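Local coordinates for protein lysine-sensitive aspartokinase 3 (Escherichia coli, PDB 2J0W) that catalyses the ATP-dependent phosphorylation of L-aspartate to 4-phospho-L-aspartate, the first step toward lysine, as a homodimer inhibited by lysine through its regulatory ACT domains, at residues I4-F9 with Y203-L208; E164-Q169 with A209-A214; G408-F413 with Q441-N446. All blocks are in the same frame, centred on the assembly; numbering follows the deposited sequence.

Contact 1. Residues I4-F9 with Y203-L208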
ATOM      1  N   ILE A   4      40.699   7.825  -8.385  1.00 88.61           N
ATOM      2  CA  ILE A   4      40.496   9.257  -8.517  1.00 82.49           C
ATOM      3  C   ILE A   4      39.334   9.638  -7.626  1.00 75.85           C
ATOM      4  O   ILE A   4      38.269   9.034  -7.690  1.00 77.52           O
ATOM      5  CB  ILE A   4      40.150   9.645  -9.979  1.00 83.42           C
ATOM      6  CG1 ILE A   4      41.301   9.256 -10.918  1.00 83.77           C
ATOM      7  CG2 ILE A   4      39.864  11.133 -10.061  1.00 83.73           C
ATOM      8  CD1 ILE A   4      40.958   9.348 -12.400  1.00 79.76           C
ATOM      9  N   VAL A   5      39.542  10.626  -6.772  1.00 69.28           N
ATOM     10  CA  VAL A   5      38.469  11.065  -5.907  1.00 62.11           C
ATOM     11  C   VAL A   5      37.787  12.229  -6.596  1.00 59.67           C
ATOM     12  O   VAL A   5      38.449  13.080  -7.196  1.00 60.21           O
ATOM     13  CB  VAL A   5      38.991  11.508  -4.530  1.00 57.89           C
ATOM     14  CG1 VAL A   5      37.933  12.325  -3.795  1.00 54.45           C
ATOM     15  CG2 VAL A   5      39.354  10.286  -3.713  1.00 58.78           C
ATOM     16  N   VAL A   6      36.460  12.231  -6.526  1.00 56.57           N
ATOM     17  CA  VAL A   6      35.617  13.273  -7.102  1.00 52.98           C
ATOM     18  C   VAL A   6      35.040  14.102  -5.945  1.00 51.46           C
ATOM     19  O   VAL A   6      34.441  13.548  -5.018  1.00 49.13           O
ATOM     20  CB  VAL A   6      34.472  12.636  -7.920  1.00 59.69           C
ATOM     21  CG1 VAL A   6      33.535  13.707  -8.437  1.00 66.19           C
ATOM     22  CG2 VAL A   6      35.054  11.835  -9.079  1.00 55.53           C
ATOM     23  N   SER A   7      35.235  15.420  -5.993  1.00 53.71           N
ATOM     24  CA  SER A   7      34.749  16.327  -4.941  1.00 55.87           C
ATOM     25  C   SER A   7      33.606  17.242  -5.402  1.00 56.70           C
ATOM     26  O   SER A   7      33.641  17.781  -6.513  1.00 60.23           O
ATOM     27  CB  SER A   7      35.901  17.201  -4.421  1.00 51.72           C
ATOM     28  OG  SER A   7      36.849  16.433  -3.699  1.00 65.24           O
ATOM     29  N   LYS A   8      32.605  17.437  -4.549  1.00 52.57           N
ATOM     30  CA  LYS A   8      31.478  18.286  -4.912  1.00 52.53           C
ATOM     31  C   LYS A   8      31.257  19.420  -3.926  1.00 53.55           C
ATOM     32  O   LYS A   8      31.280  19.222  -2.710  1.00 54.42           O
ATOM     33  CB  LYS A   8      30.204  17.448  -5.044  1.00 49.85           C
ATOM     34  CG  LYS A   8      28.965  18.221  -5.497  1.00 43.57           C
ATOM     35  CD  LYS A   8      28.224  18.872  -4.334  1.00 39.02           C
ATOM     36  CE  LYS A   8      26.863  19.390  -4.797  1.00 41.31           C
ATOM     37  NZ  LYS A   8      25.957  19.815  -3.682  1.00 37.81           N
ATOM     38  N   PHE A   9      31.035  20.613  -4.466  1.00 52.85           N
ATOM     39  CA  PHE A   9      30.817  21.800  -3.653  1.00 48.69           C
ATOM     40  C   PHE A   9      29.496  22.459  -3.994  1.00 43.43           C
ATOM     41  O   PHE A   9      29.195  22.712  -5.169  1.00 40.18           O
ATOM     42  CB  PHE A   9      31.969  22.770  -3.868  1.00 51.19           C
ATOM     43  CG  PHE A   9      33.303  22.209  -3.477  1.00 53.00           C
ATOM     44  CD1 PHE A   9      33.750  22.295  -2.159  1.00 52.36           C
ATOM     45  CD2 PHE A   9      34.119  21.594  -4.427  1.00 53.06           C
ATOM     46  CE1 PHE A   9      34.988  21.784  -1.791  1.00 50.62           C
ATOM     47  CE2 PHE A   9      35.358  21.077  -4.073  1.00 51.70           C
ATOM     48  CZ  PHE A   9      35.795  21.174  -2.748  1.00 53.77           C
ATOM     49  N   TYR A 203      23.999  14.424  -7.560  1.00 45.63           N
ATOM     50  CA  TYR A 203      23.797  13.348  -8.497  1.00 49.44           C
ATOM     51  C   TYR A 203      24.922  13.346  -9.528  1.00 51.90           C
ATOM     52  O   TYR A 203      25.511  12.301  -9.813  1.00 55.76           O
ATOM     53  CB  TYR A 203      22.424  13.513  -9.149  1.00 49.65           C
ATOM     54  CG  TYR A 203      21.938  12.305  -9.906  1.00 54.53           C
ATOM     55  CD1 TYR A 203      22.474  11.040  -9.667  1.00 52.87           C
ATOM     56  CD2 TYR A 203      20.919  12.423 -10.853  1.00 54.20           C
ATOM     57  CE1 TYR A 203      22.006   9.925 -10.352  1.00 55.34           C
ATOM     58  CE2 TYR A 203      20.445  11.316 -11.540  1.00 48.00           C
ATOM     59  CZ  TYR A 203      20.988  10.071 -11.285  1.00 53.49           C
ATOM     60  OH  TYR A 203      20.489   8.968 -11.934  1.00 49.00           O
ATOM     61  N   THR A 204      25.246  14.518 -10.064  1.00 49.85           N
ATOM     62  CA  THR A 204      26.301  14.610 -11.062  1.00 44.38           C
ATOM     63  C   THR A 204      27.619  14.063 -10.529  1.00 41.19           C
ATOM     64  O   THR A 204      28.368  13.400 -11.242  1.00 38.02           O
ATOM     65  CB  THR A 204      26.536  16.070 -11.500  1.00 40.16           C
ATOM     66  OG1 THR A 204      25.338  16.596 -12.076  1.00 54.76           O
ATOM     67  CG2 THR A 204      27.658  16.141 -12.526  1.00 27.60           C
ATOM     68  N   ALA A 205      27.903  14.352  -9.271  1.00 41.44           N
ATOM     69  CA  ALA A 205      29.154  13.909  -8.681  1.00 44.40           C
ATOM     70  C   ALA A 205      29.229  12.398  -8.618  1.00 45.00           C
ATOM     71  O   ALA A 205      30.254  11.818  -8.945  1.00 45.77           O
ATOM     72  CB  ALA A 205      29.322  14.506  -7.301  1.00 46.53           C
ATOM     73  N   ALA A 206      28.147  11.760  -8.193  1.00 47.25           N
ATOM     74  CA  ALA A 206      28.118  10.306  -8.125  1.00 49.48           C
ATOM     75  C   ALA A 206      28.198   9.705  -9.529  1.00 53.63           C
ATOM     76  O   ALA A 206      28.896   8.716  -9.747  1.00 58.49           O
ATOM     77  CB  ALA A 206      26.845   9.843  -7.437  1.00 48.09           C
ATOM     78  N   LEU A 207      27.492  10.318 -10.480  1.00 53.86           N
ATOM     79  CA  LEU A 207      27.447   9.837 -11.866  1.00 55.10           C
ATOM     80  C   LEU A 207      28.796   9.748 -12.565  1.00 55.89           C
ATOM     81  O   LEU A 207      29.134   8.717 -13.159  1.00 55.62           O
ATOM     82  CB  LEU A 207      26.504  10.719 -12.700  1.00 51.34           C
ATOM     83  CG  LEU A 207      25.027  10.699 -12.280  1.00 47.09           C
ATOM     84  CD1 LEU A 207      24.304  11.896 -12.881  1.00 48.50           C
ATOM     85  CD2 LEU A 207      24.377   9.387 -12.703  1.00 39.27           C
ATOM     86  N   LEU A 208      29.555  10.836 -12.507  1.00 55.28           N
ATOM     87  CA  LEU A 208      30.870  10.899 -13.142  1.00 56.01           C
ATOM     88  C   LEU A 208      31.879  10.022 -12.394  1.00 55.61           C
ATOM     89  O   LEU A 208      32.861   9.541 -12.976  1.00 50.44           O
ATOM     90  CB  LEU A 208      31.349  12.353 -13.181  1.00 50.67           C
ATOM     91  CG  LEU A 208      30.415  13.328 -13.908  1.00 47.50           C
ATOM     92  CD1 LEU A 208      30.531  14.715 -13.305  1.00 41.11           C
ATOM     93  CD2 LEU A 208      30.759  13.349 -15.372  1.00 28.68           C
TER
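Lys8 and Val6 meet Ala205 with aliphatic carbons, one of them also against its backbone carbonyl, and the flat groups stand back from the touch. On the helix, the ring of Tyr203 carries Leu207 CD1 over the centre of one face, 3.7 Å above the plane, while Pro157, Ala262 and Pro266 also touch this residue. On the strand, the ring of Phe9 stacks with that of Trp220, and its side chain touches Val36 and Leu38. The contact itself centres on one methyl: Ala205 CB lies 3.8 Å from Lys8 CB, with Lys8 CG a little farther off. Two residues back along the strand, Val6 sets CG1 3.8 Å from the backbone atom Ala205 O, and the same CG1 comes within 4.4 Å of Ala205 CB. With chi1 at 176°, CG1 is the branch carried anti to the backbone N, and it is CG1 that meets Ala205.

This is helix against sheet in the amino acid kinase fold. Strand 5-9 runs inside the large mixed sheet, parallel to its neighbours 33-38 and 216-221, and helix 200-211 packs across one face of it before the chain continues into strand 216-221. The backbones come nearest where the small Ala205 lies, with the CA atoms of Lys8 and Ala205 6.2 Å apart.

Lys8 leaves this apolar patch quickly. Its chain bends at chi2 (-86°), carrying the amino group away from the helix segment 203-208 toward the active site, where NZ forms a salt bridge with Asp202 and the residue touches the bound ADP. Thr204 OG1 hydrogen-bonds back to Gly200 O of its own helix and to Phe184 N outside it.

Contact 2. Residues E164-Q169 with A209-A214; sequences ELAALQ and AEALHA
Leu212, the first residue to leave helical phi/psi at the end of helix 200-211, reaches across to Ala166. The turn here is a Schellman motif: Ala214 N bonds to Ala209 O (2.9 Å) and His213 N to Glu210 O, with His213 as the C-prime residue at a positive phi of 54°. It ends helix 200-211 of the amino acid kinase fold against the side of helix 159-176.

The facing helix is irregular too, with a wider pi-type turn at 166-169; just before it, Leu165 O accepts from both Leu168 N and Gln169 N. Two alanines and a leucine do the joining. Ala166 CB faces Ala211 CB at 4.4 Å, the two methyls marking where the backbones come nearest. Beside them Leu212 sends its CG out anti to its own carbonyl carbon (chi1 -67°), which brings the end of the side chain back to the other helix. There it also meets Leu170 and Leu174, while Ala211 touches Leu162 and Ala166 touches Val145. Glu210 is held by a salt bridge to Arg269.

One methyl of the leucine meets both the methyl and the carbonyl of the same alanine: Leu212 CD2 is 4.1 Å from Ala166 CB and from Ala166 O.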
ATOM      1  N   GLU A 164      30.894   6.090 -22.507  1.00 55.73           N
ATOM      2  CA  GLU A 164      31.710   6.239 -23.711  1.00 63.91           C
ATOM      3  C   GLU A 164      32.301   7.649 -23.780  1.00 70.20           C
ATOM      4  O   GLU A 164      33.523   7.819 -23.904  1.00 72.45           O
ATOM      5  CB  GLU A 164      30.864   5.982 -24.961  1.00 67.00           C
ATOM      6  CG  GLU A 164      30.063   4.699 -24.886  1.00 76.16           C
ATOM      7  CD  GLU A 164      28.875   4.700 -25.821  1.00 85.23           C
ATOM      8  OE1 GLU A 164      27.950   3.889 -25.609  1.00 85.87           O
ATOM      9  OE2 GLU A 164      28.863   5.513 -26.772  1.00 93.82           O
ATOM     10  N   LEU A 165      31.431   8.654 -23.694  1.00 69.28           N
ATOM     11  CA  LEU A 165      31.853  10.047 -23.756  1.00 70.09           C
ATOM     12  C   LEU A 165      32.945  10.412 -22.741  1.00 74.10           C
ATOM     13  O   LEU A 165      34.027  10.878 -23.118  1.00 75.26           O
ATOM     14  CB  LEU A 165      30.640  10.954 -23.566  1.00 65.41           C
ATOM     15  CG  LEU A 165      29.583  10.832 -24.669  1.00 64.47           C
ATOM     16  CD1 LEU A 165      28.339  11.621 -24.295  1.00 55.33           C
ATOM     17  CD2 LEU A 165      30.161  11.329 -25.984  1.00 51.54           C
ATOM     18  N   ALA A 166      32.660  10.196 -21.460  1.00 73.89           N
ATOM     19  CA  ALA A 166      33.600  10.512 -20.391  1.00 75.12           C
ATOM     20  C   ALA A 166      35.003   9.953 -20.619  1.00 77.76           C
ATOM     21  O   ALA A 166      35.994  10.583 -20.257  1.00 82.02           O
ATOM     22  CB  ALA A 166      33.050  10.006 -19.065  1.00 76.53           C
ATOM     23  N   ALA A 167      35.093   8.772 -21.215  1.00 77.96           N
ATOM     24  CA  ALA A 167      36.392   8.158 -21.469  1.00 77.48           C
ATOM     25  C   ALA A 167      37.016   8.700 -22.744  1.00 76.68           C
ATOM     26  O   ALA A 167      38.223   8.594 -22.946  1.00 78.02           O
ATOM     27  CB  ALA A 167      36.249   6.638 -21.562  1.00 73.96           C
ATOM     28  N   LEU A 168      36.200   9.296 -23.602  1.00 77.02           N
ATOM     29  CA  LEU A 168      36.719   9.825 -24.854  1.00 78.94           C
ATOM     30  C   LEU A 168      37.031  11.320 -24.824  1.00 79.13           C
ATOM     31  O   LEU A 168      37.803  11.806 -25.650  1.00 83.96           O
ATOM     32  CB  LEU A 168      35.740   9.515 -25.993  1.00 78.33           C
ATOM     33  CG  LEU A 168      35.367   8.031 -26.131  1.00 81.05           C
ATOM     34  CD1 LEU A 168      34.341   7.833 -27.237  1.00 74.87           C
ATOM     35  CD2 LEU A 168      36.623   7.220 -26.412  1.00 84.45           C
ATOM     36  N   GLN A 169      36.458  12.050 -23.872  1.00 75.03           N
ATOM     37  CA  GLN A 169      36.701  13.487 -23.806  1.00 71.40           C
ATOM     38  C   GLN A 169      37.144  14.001 -22.449  1.00 69.37           C
ATOM     39  O   GLN A 169      37.840  15.016 -22.369  1.00 70.29           O
ATOM     40  CB  GLN A 169      35.446  14.258 -24.207  1.00 72.28           C
ATOM     41  CG  GLN A 169      34.830  13.854 -25.523  1.00 83.14           C
ATOM     42  CD  GLN A 169      34.131  15.020 -26.204  1.00 93.09           C
ATOM     43  OE1 GLN A 169      34.783  15.910 -26.763  1.00 95.84           O
ATOM     44  NE2 GLN A 169      32.802  15.033 -26.150  1.00 88.43           N
ATOM     45  N   ALA A 209      31.623   9.821 -11.101  1.00 55.90           N
ATOM     46  CA  ALA A 209      32.482   8.992 -10.263  1.00 57.84           C
ATOM     47  C   ALA A 209      32.365   7.549 -10.760  1.00 60.97           C
ATOM     48  O   ALA A 209      33.373   6.859 -10.943  1.00 61.44           O
ATOM     49  CB  ALA A 209      32.045   9.087  -8.813  1.00 46.86           C
ATOM     50  N   GLU A 210      31.130   7.109 -10.987  1.00 58.75           N
ATOM     51  CA  GLU A 210      30.878   5.767 -11.484  1.00 60.81           C
ATOM     52  C   GLU A 210      31.434   5.615 -12.883  1.00 62.79           C
ATOM     53  O   GLU A 210      32.133   4.646 -13.184  1.00 67.07           O
ATOM     54  CB  GLU A 210      29.383   5.483 -11.512  1.00 61.58           C
ATOM     55  CG  GLU A 210      28.993   4.369 -12.460  1.00 58.19           C
ATOM     56  CD  GLU A 210      27.567   3.923 -12.251  1.00 70.43           C
ATOM     57  OE1 GLU A 210      26.686   4.800 -12.110  1.00 75.83           O
ATOM     58  OE2 GLU A 210      27.324   2.698 -12.229  1.00 74.67           O
ATOM     59  N   ALA A 211      31.120   6.580 -13.738  1.00 61.69           N
ATOM     60  CA  ALA A 211      31.582   6.556 -15.123  1.00 61.63           C
ATOM     61  C   ALA A 211      33.100   6.552 -15.247  1.00 61.77           C
ATOM     62  O   ALA A 211      33.639   6.021 -16.220  1.00 64.21           O
ATOM     63  CB  ALA A 211      31.006   7.743 -15.891  1.00 60.32           C
ATOM     64  N   LEU A 212      33.791   7.146 -14.275  1.00 57.56           N
ATOM     65  CA  LEU A 212      35.245   7.195 -14.321  1.00 53.94           C
ATOM     66  C   LEU A 212      35.936   6.195 -13.393  1.00 54.65           C
ATOM     67  O   LEU A 212      37.152   6.219 -13.243  1.00 49.02           O
ATOM     68  CB  LEU A 212      35.726   8.607 -13.999  1.00 48.68           C
ATOM     69  CG  LEU A 212      35.414   9.743 -14.986  1.00 55.56           C
ATOM     70  CD1 LEU A 212      35.901  11.075 -14.395  1.00 51.07           C
ATOM     71  CD2 LEU A 212      36.080   9.483 -16.327  1.00 48.59           C
ATOM     72  N   HIS A 213      35.160   5.318 -12.767  1.00 57.50           N
ATOM     73  CA  HIS A 213      35.721   4.321 -11.846  1.00 62.66           C
ATOM     74  C   HIS A 213      36.558   5.008 -10.775  1.00 63.17           C
ATOM     75  O   HIS A 213      37.755   4.767 -10.650  1.00 65.17           O
ATOM     76  CB  HIS A 213      36.604   3.341 -12.607  1.00 66.85           C
ATOM     77  CG  HIS A 213      36.029   2.923 -13.935  1.00 72.17           C
ATOM     78  ND1 HIS A 213      34.818   2.284 -14.061  1.00 71.54           N
ATOM     79  CD2 HIS A 213      36.502   3.089 -15.193  1.00 72.60           C
ATOM     80  CE1 HIS A 213      34.560   2.071 -15.346  1.00 77.91           C
ATOM     81  NE2 HIS A 213      35.566   2.550 -16.049  1.00 75.11           N
ATOM     82  N   ALA A 214      35.916   5.864  -9.994  1.00 62.51           N
ATOM     83  CA  ALA A 214      36.594   6.592  -8.930  1.00 60.17           C
ATOM     84  C   ALA A 214      36.616   5.774  -7.649  1.00 59.39           C
ATOM     85  O   ALA A 214      35.759   4.913  -7.422  1.00 56.14           O
ATOM     86  CB  ALA A 214      35.880   7.910  -8.670  1.00 60.82           C
TER

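Contact 3. Residues G408-F413 with Q441-N446; sequences GVLEPF and QKLHSN
Lys442 is the first residue of helix segment 441-446 to meet the loop, and it does so with its aliphatic part. Its CB packs 3.4 Å from Val409 CG1, and CG and CD follow past the same methyl, each 3.8 Å from Val409 CG1. The bend at chi2 (-58°) keeps CD near the valine methyl, and the methylenes, not the amino group, make the contact.

Leu443 comes next, one step round the helix on its buried side. Its CD2 meets the end of Leu410, 3.9 Å from Leu410 CD2 and nearly as close to CD1, the two side chains crossing at about a right angle. Both leucines also touch Phe429 of strand 426-432, which places the pair between the helix, the loop and the antiparallel sheet of the ACT domain. His444 faces elsewhere, hydrogen-bonding to Thr228 and Glu449.

Asn446 closes the walk. Its side chain slides past Val409 in the opposite direction, with Asn446 CG 3.7 Å from Val409 CG2. Val409 thus stands between two helix residues a turn apart, one methyl for each. Cutting this side chain back to an alanine would probably open a gap between the loop and the helix, leaving the Lys442 methylenes and the side chain of Asn446 without the methyls they pack on.

The loop has its own brace, a type I turn closed by Phe413 N to Leu410 O (2.9 Å), with Leu410 CB at the edge of the Phe413 ring. Past the turn, the Phe413 backbone hydrogen-bonds to the second subunit. Between the two segments no hydrogen bond or salt bridge is established, so here they associate by van der Waals packing: a leucine pair on the buried side, and a valine against the methylenes of a lysine and the side chain of an asparagine.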
ATOM      1  N   GLY A 408       4.012   6.729  20.694  1.00 78.70           N
ATOM      2  CA  GLY A 408       3.768   6.990  22.101  1.00 79.99           C
ATOM      3  C   GLY A 408       3.751   8.477  22.410  1.00 81.73           C
ATOM      4  O   GLY A 408       3.083   8.933  23.349  1.00 80.07           O
ATOM      5  N   VAL A 409       4.472   9.236  21.591  1.00 81.46           N
ATOM      6  CA  VAL A 409       4.590  10.680  21.757  1.00 81.58           C
ATOM      7  C   VAL A 409       3.631  11.506  20.903  1.00 81.94           C
ATOM      8  O   VAL A 409       3.380  12.679  21.191  1.00 82.23           O
ATOM      9  CB  VAL A 409       6.002  11.140  21.396  1.00 81.95           C
ATOM     10  CG1 VAL A 409       6.258  12.519  21.966  1.00 85.17           C
ATOM     11  CG2 VAL A 409       7.016  10.131  21.895  1.00 83.91           C
ATOM     12  N   LEU A 410       3.094  10.887  19.859  1.00 82.63           N
ATOM     13  CA  LEU A 410       2.208  11.559  18.914  1.00 81.40           C
ATOM     14  C   LEU A 410       0.733  11.569  19.263  1.00 82.52           C
ATOM     15  O   LEU A 410      -0.103  11.864  18.412  1.00 82.72           O
ATOM     16  CB  LEU A 410       2.408  10.927  17.542  1.00 78.57           C
ATOM     17  CG  LEU A 410       3.902  10.672  17.307  1.00 75.96           C
ATOM     18  CD1 LEU A 410       4.134   9.940  16.002  1.00 79.78           C
ATOM     19  CD2 LEU A 410       4.632  11.997  17.320  1.00 71.55           C
ATOM     20  N   GLU A 411       0.416  11.255  20.514  1.00 84.75           N
ATOM     21  CA  GLU A 411      -0.971  11.218  20.968  1.00 85.54           C
ATOM     22  C   GLU A 411      -1.732  12.467  20.566  1.00 85.77           C
ATOM     23  O   GLU A 411      -2.826  12.385  20.011  1.00 87.51           O
ATOM     24  CB  GLU A 411      -1.036  11.048  22.486  1.00 84.30           C
ATOM     25  CG  GLU A 411      -2.412  11.308  23.078  1.00 85.98           C
ATOM     26  CD  GLU A 411      -2.455  11.080  24.569  1.00 92.81           C
ATOM     27  OE1 GLU A 411      -1.386  11.163  25.215  1.00 96.78           O
ATOM     28  OE2 GLU A 411      -3.558  10.833  25.096  1.00 92.73           O
ATOM     29  N   PRO A 412      -1.159  13.644  20.841  1.00 85.89           N
ATOM     30  CA  PRO A 412      -1.782  14.928  20.509  1.00 88.51           C
ATOM     31  C   PRO A 412      -1.953  15.258  19.015  1.00 89.81           C
ATOM     32  O   PRO A 412      -2.465  16.329  18.675  1.00 91.62           O
ATOM     33  CB  PRO A 412      -0.869  15.928  21.217  1.00 89.12           C
ATOM     34  CG  PRO A 412       0.476  15.254  21.146  1.00 88.73           C
ATOM     35  CD  PRO A 412       0.119  13.852  21.547  1.00 85.45           C
ATOM     36  N   PHE A 413      -1.552  14.343  18.132  1.00 87.25           N
ATOM     37  CA  PHE A 413      -1.637  14.601  16.695  1.00 82.75           C
ATOM     38  C   PHE A 413      -2.564  13.742  15.848  1.00 79.92           C
ATOM     39  O   PHE A 413      -3.139  12.761  16.311  1.00 80.66           O
ATOM     40  CB  PHE A 413      -0.242  14.525  16.087  1.00 77.45           C
ATOM     41  CG  PHE A 413       0.759  15.393  16.770  1.00 78.37           C
ATOM     42  CD1 PHE A 413       1.897  14.835  17.341  1.00 81.44           C
ATOM     43  CD2 PHE A 413       0.580  16.771  16.831  1.00 79.90           C
ATOM     44  CE1 PHE A 413       2.850  15.635  17.962  1.00 82.04           C
ATOM     45  CE2 PHE A 413       1.527  17.580  17.451  1.00 86.82           C
ATOM     46  CZ  PHE A 413       2.668  17.006  18.018  1.00 85.11           C
ATOM     47  N   GLN A 441      10.638  16.625  16.363  1.00 67.26           N
ATOM     48  CA  GLN A 441      11.316  16.933  17.607  1.00 69.70           C
ATOM     49  C   GLN A 441      10.890  15.935  18.678  1.00 69.17           C
ATOM     50  O   GLN A 441      11.732  15.270  19.283  1.00 67.70           O
ATOM     51  CB  GLN A 441      10.975  18.364  18.033  1.00 75.11           C
ATOM     52  CG  GLN A 441      11.615  19.439  17.156  1.00 75.64           C
ATOM     53  CD  GLN A 441      10.812  20.731  17.120  1.00 79.28           C
ATOM     54  OE1 GLN A 441      11.257  21.731  16.559  1.00 76.80           O
ATOM     55  NE2 GLN A 441       9.619  20.713  17.710  1.00 78.66           N
ATOM     56  N   LYS A 442       9.585  15.811  18.895  1.00 67.66           N
ATOM     57  CA  LYS A 442       9.114  14.881  19.900  1.00 70.60           C
ATOM     58  C   LYS A 442       9.711  13.492  19.739  1.00 72.55           C
ATOM     59  O   LYS A 442      10.174  12.912  20.719  1.00 76.97           O
ATOM     60  CB  LYS A 442       7.594  14.803  19.892  1.00 74.74           C
ATOM     61  CG  LYS A 442       6.924  16.003  20.543  1.00 87.97           C
ATOM     62  CD  LYS A 442       7.373  16.177  21.995  1.00 99.86           C
ATOM     63  CE  LYS A 442       6.733  17.410  22.625  1.00106.39           C
ATOM     64  NZ  LYS A 442       5.244  17.411  22.465  1.00106.24           N
ATOM     65  N   LEU A 443       9.713  12.959  18.519  1.00 72.20           N
ATOM     66  CA  LEU A 443      10.269  11.625  18.265  1.00 72.59           C
ATOM     67  C   LEU A 443      11.744  11.544  18.605  1.00 71.44           C
ATOM     68  O   LEU A 443      12.164  10.788  19.478  1.00 70.99           O
ATOM     69  CB  LEU A 443      10.108  11.242  16.796  1.00 75.58           C
ATOM     70  CG  LEU A 443       8.714  11.032  16.219  1.00 80.38           C
ATOM     71  CD1 LEU A 443       8.874  10.661  14.761  1.00 81.68           C
ATOM     72  CD2 LEU A 443       7.979   9.935  16.969  1.00 82.92           C
ATOM     73  N   HIS A 444      12.520  12.330  17.872  1.00 72.09           N
ATOM     74  CA  HIS A 444      13.973  12.409  18.024  1.00 71.38           C
ATOM     75  C   HIS A 444      14.373  12.420  19.492  1.00 72.28           C
ATOM     76  O   HIS A 444      15.302  11.710  19.908  1.00 67.79           O
ATOM     77  CB  HIS A 444      14.478  13.691  17.340  1.00 62.81           C
ATOM     78  CG  HIS A 444      15.955  13.726  17.135  1.00 50.27           C
ATOM     79  ND1 HIS A 444      16.813  14.322  18.029  1.00 53.30           N
ATOM     80  CD2 HIS A 444      16.728  13.192  16.162  1.00 47.35           C
ATOM     81  CE1 HIS A 444      18.058  14.150  17.617  1.00 54.80           C
ATOM     82  NE2 HIS A 444      18.033  13.467  16.488  1.00 54.60           N
ATOM     83  N   SER A 445      13.649  13.227  20.262  1.00 76.19           N
ATOM     84  CA  SER A 445      13.888  13.388  21.685  1.00 80.99           C
ATOM     85  C   SER A 445      13.936  12.059  22.438  1.00 81.77           C
ATOM     86  O   SER A 445      15.015  11.634  22.851  1.00 85.52           O
ATOM     87  CB  SER A 445      12.812  14.309  22.287  1.00 83.39           C
ATOM     88  OG  SER A 445      13.057  14.536  23.657  1.00 91.44           O
ATOM     89  N   ASN A 446      12.790  11.400  22.608  1.00 77.51           N
ATOM     90  CA  ASN A 446      12.771  10.133  23.320  1.00 75.69           C
ATOM     91  C   ASN A 446      13.236   9.056  22.343  1.00 72.06           C
ATOM     92  O   ASN A 446      12.715   7.940  22.350  1.00 68.45           O
ATOM     93  CB  ASN A 446      11.354   9.804  23.843  1.00 77.75           C
ATOM     94  CG  ASN A 446      10.469   9.195  22.782  1.00 82.01           C
ATOM     95  OD1 ASN A 446      10.224   9.825  21.762  1.00 84.53           O
ATOM     96  ND2 ASN A 446      10.002   7.962  23.003  1.00 78.77           N
TER

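In the fold
Contacts 1 and 2 take successive stretches of helix 200-211 and, for contact 2, the turn that follows it; their centres are 11 Å apart. They touch through Val6, whose CG2 lies 4.0 Å from both Ala209 CA and Ala214 CB. The helix lies against strand 5-9 in contact 1, and its end meets helix 159-176 in contact 2. Contact 1 reaches the active site: the Lys8 side chain is about 3 Å from bound ADP and about 4 Å from the magnesium ion. Contact 2 lies away from it. Contact 3 belongs to an ACT domain on the opposite side of the chain's centre, its own centre 38 Å from that of contact 1 and 47 Å from that of contact 2.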